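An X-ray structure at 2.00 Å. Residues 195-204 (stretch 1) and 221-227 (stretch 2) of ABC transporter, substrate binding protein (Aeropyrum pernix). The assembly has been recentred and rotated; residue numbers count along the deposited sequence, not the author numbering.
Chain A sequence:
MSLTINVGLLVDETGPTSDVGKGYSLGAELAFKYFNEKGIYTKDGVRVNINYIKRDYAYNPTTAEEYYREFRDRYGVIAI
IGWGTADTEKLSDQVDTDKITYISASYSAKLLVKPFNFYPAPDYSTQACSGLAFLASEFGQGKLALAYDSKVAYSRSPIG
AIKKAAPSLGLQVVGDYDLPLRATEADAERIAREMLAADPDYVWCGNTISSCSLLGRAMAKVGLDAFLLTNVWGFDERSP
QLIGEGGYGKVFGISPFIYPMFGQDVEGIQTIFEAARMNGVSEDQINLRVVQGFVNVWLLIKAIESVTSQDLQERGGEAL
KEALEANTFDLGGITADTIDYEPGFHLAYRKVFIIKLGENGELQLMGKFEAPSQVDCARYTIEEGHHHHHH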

HETATM    1  N   MSE A 195     -17.269 -19.362  -7.804  1.00 16.62           N
HETATM    2  CA  MSE A 195     -17.791 -18.786  -6.560  1.00 17.66           C
HETATM    3  C   MSE A 195     -19.312 -18.790  -6.507  1.00 16.88           C
HETATM    4  O   MSE A 195     -19.900 -19.001  -5.447  1.00 16.85           O
HETATM    5  CB  MSE A 195     -17.262 -17.368  -6.349  1.00 17.08           C
HETATM    6  CG  MSE A 195     -15.763 -17.312  -6.139  1.00 17.97           C
HETATM    7 SE   MSE A 195     -15.125 -15.546  -5.655  1.00 21.96          SE
HETATM    8  CE  MSE A 195     -15.965 -14.525  -7.098  1.00 18.20           C
ATOM      9  N   LEU A 196     -19.938 -18.571  -7.658  1.00 16.80           N
ATOM     10  CA  LEU A 196     -21.393 -18.589  -7.778  1.00 17.01           C
ATOM     11  C   LEU A 196     -22.010 -19.875  -7.212  1.00 17.07           C
ATOM     12  O   LEU A 196     -23.049 -19.829  -6.559  1.00 17.06           O
ATOM     13  CB  LEU A 196     -21.804 -18.369  -9.241  1.00 16.90           C
ATOM     14  CG  LEU A 196     -23.279 -18.255  -9.634  1.00 17.14           C
ATOM     15  CD1 LEU A 196     -23.983 -17.114  -8.909  1.00 17.46           C
ATOM     16  CD2 LEU A 196     -23.400 -18.095 -11.137  1.00 17.04           C
ATOM     17  N   ALA A 197     -21.350 -21.008  -7.441  1.00 17.32           N
ATOM     18  CA  ALA A 197     -21.780 -22.300  -6.892  1.00 17.35           C
ATOM     19  C   ALA A 197     -21.869 -22.314  -5.364  1.00 17.38           C
ATOM     20  O   ALA A 197     -22.673 -23.055  -4.793  1.00 17.62           O
ATOM     21  CB  ALA A 197     -20.867 -23.410  -7.378  1.00 17.49           C
ATOM     22  N   ALA A 198     -21.049 -21.496  -4.706  1.00 16.92           N
ATOM     23  CA  ALA A 198     -21.039 -21.417  -3.241  1.00 16.54           C
ATOM     24  C   ALA A 198     -21.917 -20.277  -2.711  1.00 16.39           C
ATOM     25  O   ALA A 198     -22.169 -20.185  -1.507  1.00 16.45           O
ATOM     26  CB  ALA A 198     -19.613 -21.286  -2.723  1.00 16.39           C
ATOM     27  N   ASP A 199     -22.382 -19.427  -3.627  1.00 15.97           N
ATOM     28  CA  ASP A 199     -23.241 -18.277  -3.311  1.00 16.14           C
ATOM     29  C   ASP A 199     -22.786 -17.474  -2.064  1.00 15.66           C
ATOM     30  O   ASP A 199     -23.527 -17.371  -1.079  1.00 15.73           O
ATOM     31  CB  ASP A 199     -24.711 -18.721  -3.200  1.00 16.51           C
ATOM     32  CG  ASP A 199     -25.677 -17.551  -3.058  1.00 17.64           C
ATOM     33  OD1 ASP A 199     -25.486 -16.509  -3.726  1.00 19.14           O
ATOM     34  OD2 ASP A 199     -26.637 -17.684  -2.270  1.00 20.23           O
ATOM     35  N   PRO A 200     -21.564 -16.900  -2.109  1.00 15.10           N
ATOM     36  CA  PRO A 200     -21.110 -16.100  -0.971  1.00 14.46           C
ATOM     37  C   PRO A 200     -21.847 -14.762  -0.895  1.00 14.28           C
ATOM     38  O   PRO A 200     -22.360 -14.281  -1.909  1.00 14.12           O
ATOM     39  CB  PRO A 200     -19.625 -15.869  -1.272  1.00 14.62           C
ATOM     40  CG  PRO A 200     -19.527 -15.923  -2.760  1.00 14.22           C
ATOM     41  CD  PRO A 200     -20.557 -16.938  -3.194  1.00 14.79           C
ATOM     42  N   ASP A 201     -21.916 -14.190   0.304  1.00 13.26           N
ATOM     43  CA  ASP A 201     -22.471 -12.856   0.487  1.00 13.06           C
ATOM     44  C   ASP A 201     -21.391 -11.822   0.189  1.00 12.47           C
ATOM     45  O   ASP A 201     -21.686 -10.733  -0.305  1.00 12.33           O
ATOM     46  CB  ASP A 201     -22.968 -12.674   1.926  1.00 13.27           C
ATOM     47  CG  ASP A 201     -23.990 -13.718   2.322  1.00 14.39           C
ATOM     48  OD1 ASP A 201     -25.113 -13.673   1.781  1.00 16.14           O
ATOM     49  OD2 ASP A 201     -23.663 -14.586   3.166  1.00 14.60           O
ATOM     50  N   TYR A 202     -20.145 -12.182   0.503  1.00 11.52           N
ATOM     51  CA  TYR A 202     -19.007 -11.283   0.393  1.00 11.35           C
ATOM     52  C   TYR A 202     -17.830 -11.958  -0.314  1.00 10.83           C
ATOM     53  O   TYR A 202     -17.556 -13.145  -0.100  1.00 10.14           O
ATOM     54  CB  TYR A 202     -18.561 -10.798   1.777  1.00 11.59           C
ATOM     55  CG  TYR A 202     -19.683 -10.357   2.703  1.00 12.60           C
ATOM     56  CD1 TYR A 202     -20.473  -9.244   2.411  1.00 12.78           C
ATOM     57  CD2 TYR A 202     -19.934 -11.044   3.887  1.00 13.86           C
ATOM     58  CE1 TYR A 202     -21.507  -8.839   3.278  1.00 13.86           C
ATOM     59  CE2 TYR A 202     -20.952 -10.650   4.756  1.00 13.40           C
ATOM     60  CZ  TYR A 202     -21.733  -9.553   4.449  1.00 14.13           C
ATOM     61  OH  TYR A 202     -22.735  -9.176   5.327  1.00 14.97           O
ATOM     62  N   VAL A 203     -17.151 -11.192  -1.164  1.00 10.09           N
ATOM     63  CA  VAL A 203     -15.938 -11.659  -1.847  1.00  9.63           C
ATOM     64  C   VAL A 203     -14.772 -10.739  -1.506  1.00  9.46           C
ATOM     65  O   VAL A 203     -14.882  -9.521  -1.643  1.00  9.31           O
ATOM     66  CB  VAL A 203     -16.123 -11.718  -3.387  1.00  9.51           C
ATOM     67  CG1 VAL A 203     -14.799 -12.045  -4.094  1.00  9.87           C
ATOM     68  CG2 VAL A 203     -17.187 -12.746  -3.774  1.00  9.17           C
ATOM     69  N   TRP A 204     -13.667 -11.330  -1.042  1.00  9.37           N
ATOM     70  CA  TRP A 204     -12.390 -10.620  -0.903  1.00  9.42           C
ATOM     71  C   TRP A 204     -11.515 -10.842  -2.144  1.00  9.42           C
ATOM     72  O   TRP A 204     -11.435 -11.957  -2.655  1.00  9.43           O
ATOM     73  CB  TRP A 204     -11.656 -11.094   0.357  1.00  9.48           C
ATOM     74  CG  TRP A 204     -10.205 -10.688   0.427  1.00  9.88           C
ATOM     75  CD1 TRP A 204      -9.113 -11.464   0.131  1.00  9.90           C
ATOM     76  CD2 TRP A 204      -9.693  -9.408   0.811  1.00  9.38           C
ATOM     77  NE1 TRP A 204      -7.954 -10.742   0.311  1.00  9.90           N
ATOM     78  CE2 TRP A 204      -8.281  -9.479   0.734  1.00  9.52           C
ATOM     79  CE3 TRP A 204     -10.290  -8.208   1.219  1.00  9.15           C
ATOM     80  CZ2 TRP A 204      -7.457  -8.392   1.046  1.00  9.14           C
ATOM     81  CZ3 TRP A 204      -9.471  -7.131   1.529  1.00  9.26           C
ATOM     82  CH2 TRP A 204      -8.070  -7.231   1.442  1.00  9.57           C
TER
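Stretch 2 (221-227) KVGLDAF

How does stretch 2 run against stretch 1? Both segments follow the same plan, the end of a helix, a turn and then the start of a strand, and they run in the same direction. Stretch 1 leaves its helix and reaches a strand at Tyr202; stretch 2 ends a helix just before Gly223 and passes through a short loop, kinked at Asp225 (-93/62) with a weak hydrogen bond from Ala226 N to Leu224 O, 3.1 Å, before Phe227. The first residue to depart from helical angles has positive phi in each case, Asp199 at 44/61 and Gly223 at 93/19. At the glycine's angles a CB would be jammed against the carbonyl oxygen of the preceding residue, so the turn by itself calls for glycine. The chains do not keep step throughout: between the first pair, Leu196 and Leu224 (CA to CA 5.5 Å), and the second, Asp201 and Ala226 (CA to CA 4.8 Å), stretch 1 takes five residues and stretch 2 two; only then do they advance together, to Tyr202 and Phe227 (CA to CA 4.9 Å).

Which hydrogen bonds hold the two backbones together? Two do, and both belong to Phe227, which pairs with Tyr202 in a parallel bridge. Phe227 N donates to Asp201 O at 3.0 Å, and Val203 N donates to Phe227 O at 2.8 Å, with angles at the hydrogen of 151° and 157°. Phe227 thus reaches the residues before and after Tyr202, the pattern expected of parallel strands. A CA-H...O contact from Tyr202 CA to Phe227 O, 3.5 Å long, adds to the bridge, so that one carbonyl oxygen meets both an amide and a CA of stretch 1.

What fills the space between the helix ends and the strands? Chiefly Leu224, which has the largest area covered by the other stretch. Its CB points toward stretch 1, and with chi1 t and chi2 p its methyl groups meet several apolar partners: Leu224 CD2 lies 3.8 Å from CE of the selenomethionine Met195 and 4.5 Å from Val203 CG2, while Leu224 CD1 lies 3.8 Å from Pro200 CD. Leu196 packs farther back along stretch 2. Its CB points sideways, yet the end of the side chain comes nearer, bringing Leu196 CD1 to 3.9 Å from Leu224 CB and Leu196 CD2 to 3.6 Å from Val222 O. Leu196 CD2 is also 4.3 Å from Val222 CG2, so this leucine spans the turn around Gly223.

How do the remaining side chains pack near the bridge? Ala226 points its CB toward stretch 1, where the small methyl fits close to the backbone: Ala226 CB lies 3.3 Å from both Pro200 O and Asp201 O, and 4.2 Å from Val203 CG2. Tyr202 and Phe227 place their side chains on the same face of the sheet, as paired residues in a bridge do. Their rings meet edge to edge, Tyr202 CE1 standing 3.8 Å from Phe227 CD2, each atom near the plane of the other ring. Tyr202 OH is hydrogen-bonded elsewhere in the structure.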

ATOM      1  N   LYS A 221     -21.854  -9.880 -14.405  1.00 17.33           N
ATOM      2  CA  LYS A 221     -22.219 -10.480 -15.681  1.00 17.55           C
ATOM      3  C   LYS A 221     -22.816 -11.892 -15.525  1.00 17.52           C
ATOM      4  O   LYS A 221     -23.768 -12.245 -16.233  1.00 17.54           O
ATOM      5  CB  LYS A 221     -21.007 -10.515 -16.616  1.00 17.65           C
ATOM      6  CG  LYS A 221     -21.304 -11.000 -18.034  1.00 18.56           C
ATOM      7  CD  LYS A 221     -20.012 -11.303 -18.769  1.00 20.37           C
ATOM      8  CE  LYS A 221     -20.256 -11.931 -20.135  1.00 22.73           C
ATOM      9  NZ  LYS A 221     -20.585 -13.379 -20.023  1.00 24.50           N
ATOM     10  N   VAL A 222     -22.261 -12.681 -14.601  1.00 17.15           N
ATOM     11  CA  VAL A 222     -22.680 -14.080 -14.417  1.00 17.15           C
ATOM     12  C   VAL A 222     -23.793 -14.232 -13.376  1.00 17.34           C
ATOM     13  O   VAL A 222     -24.357 -15.320 -13.211  1.00 17.39           O
ATOM     14  CB  VAL A 222     -21.484 -15.032 -14.082  1.00 17.07           C
ATOM     15  CG1 VAL A 222     -20.345 -14.842 -15.079  1.00 17.53           C
ATOM     16  CG2 VAL A 222     -20.994 -14.837 -12.643  1.00 16.62           C
ATOM     17  N   GLY A 223     -24.100 -13.148 -12.669  1.00 17.15           N
ATOM     18  CA  GLY A 223     -25.205 -13.151 -11.724  1.00 17.29           C
ATOM     19  C   GLY A 223     -24.852 -13.484 -10.288  1.00 17.27           C
ATOM     20  O   GLY A 223     -25.734 -13.839  -9.510  1.00 17.20           O
ATOM     21  N   LEU A 224     -23.574 -13.373  -9.929  1.00 17.54           N
ATOM     22  CA  LEU A 224     -23.177 -13.467  -8.521  1.00 18.00           C
ATOM     23  C   LEU A 224     -23.354 -12.108  -7.851  1.00 18.45           C
ATOM     24  O   LEU A 224     -22.518 -11.207  -8.002  1.00 18.78           O
ATOM     25  CB  LEU A 224     -21.741 -13.980  -8.360  1.00 17.80           C
ATOM     26  CG  LEU A 224     -21.149 -14.021  -6.940  1.00 17.55           C
ATOM     27  CD1 LEU A 224     -22.007 -14.839  -5.979  1.00 16.92           C
ATOM     28  CD2 LEU A 224     -19.740 -14.563  -6.983  1.00 17.71           C
ATOM     29  N   ASP A 225     -24.457 -11.960  -7.125  1.00 18.98           N
ATOM     30  CA  ASP A 225     -24.783 -10.689  -6.483  1.00 19.39           C
ATOM     31  C   ASP A 225     -24.270 -10.613  -5.050  1.00 18.89           C
ATOM     32  O   ASP A 225     -25.041 -10.497  -4.080  1.00 19.38           O
ATOM     33  CB  ASP A 225     -26.283 -10.399  -6.587  1.00 20.19           C
ATOM     34  CG  ASP A 225     -26.711 -10.109  -8.013  1.00 22.57           C
ATOM     35  OD1 ASP A 225     -25.928  -9.467  -8.751  1.00 26.64           O
ATOM     36  OD2 ASP A 225     -27.819 -10.522  -8.406  1.00 25.64           O
ATOM     37  N   ALA A 226     -22.950 -10.696  -4.938  1.00 17.65           N
ATOM     38  CA  ALA A 226     -22.256 -10.525  -3.682  1.00 16.68           C
ATOM     39  C   ALA A 226     -21.559  -9.167  -3.684  1.00 15.84           C
ATOM     40  O   ALA A 226     -21.315  -8.588  -4.745  1.00 16.05           O
ATOM     41  CB  ALA A 226     -21.241 -11.634  -3.498  1.00 16.61           C
ATOM     42  N   PHE A 227     -21.243  -8.667  -2.496  1.00 14.68           N
ATOM     43  CA  PHE A 227     -20.385  -7.496  -2.357  1.00 13.76           C
ATOM     44  C   PHE A 227     -18.926  -7.897  -2.590  1.00 12.64           C
ATOM     45  O   PHE A 227     -18.494  -8.957  -2.141  1.00 12.64           O
ATOM     46  CB  PHE A 227     -20.511  -6.892  -0.958  1.00 14.03           C
ATOM     47  CG  PHE A 227     -21.826  -6.204  -0.697  1.00 15.21           C
ATOM     48  CD1 PHE A 227     -22.272  -5.180  -1.519  1.00 15.64           C
ATOM     49  CD2 PHE A 227     -22.603  -6.562   0.398  1.00 17.06           C
ATOM     50  CE1 PHE A 227     -23.477  -4.534  -1.271  1.00 16.58           C
ATOM     51  CE2 PHE A 227     -23.815  -5.918   0.655  1.00 17.71           C
ATOM     52  CZ  PHE A 227     -24.249  -4.902  -0.188  1.00 16.26           C
TER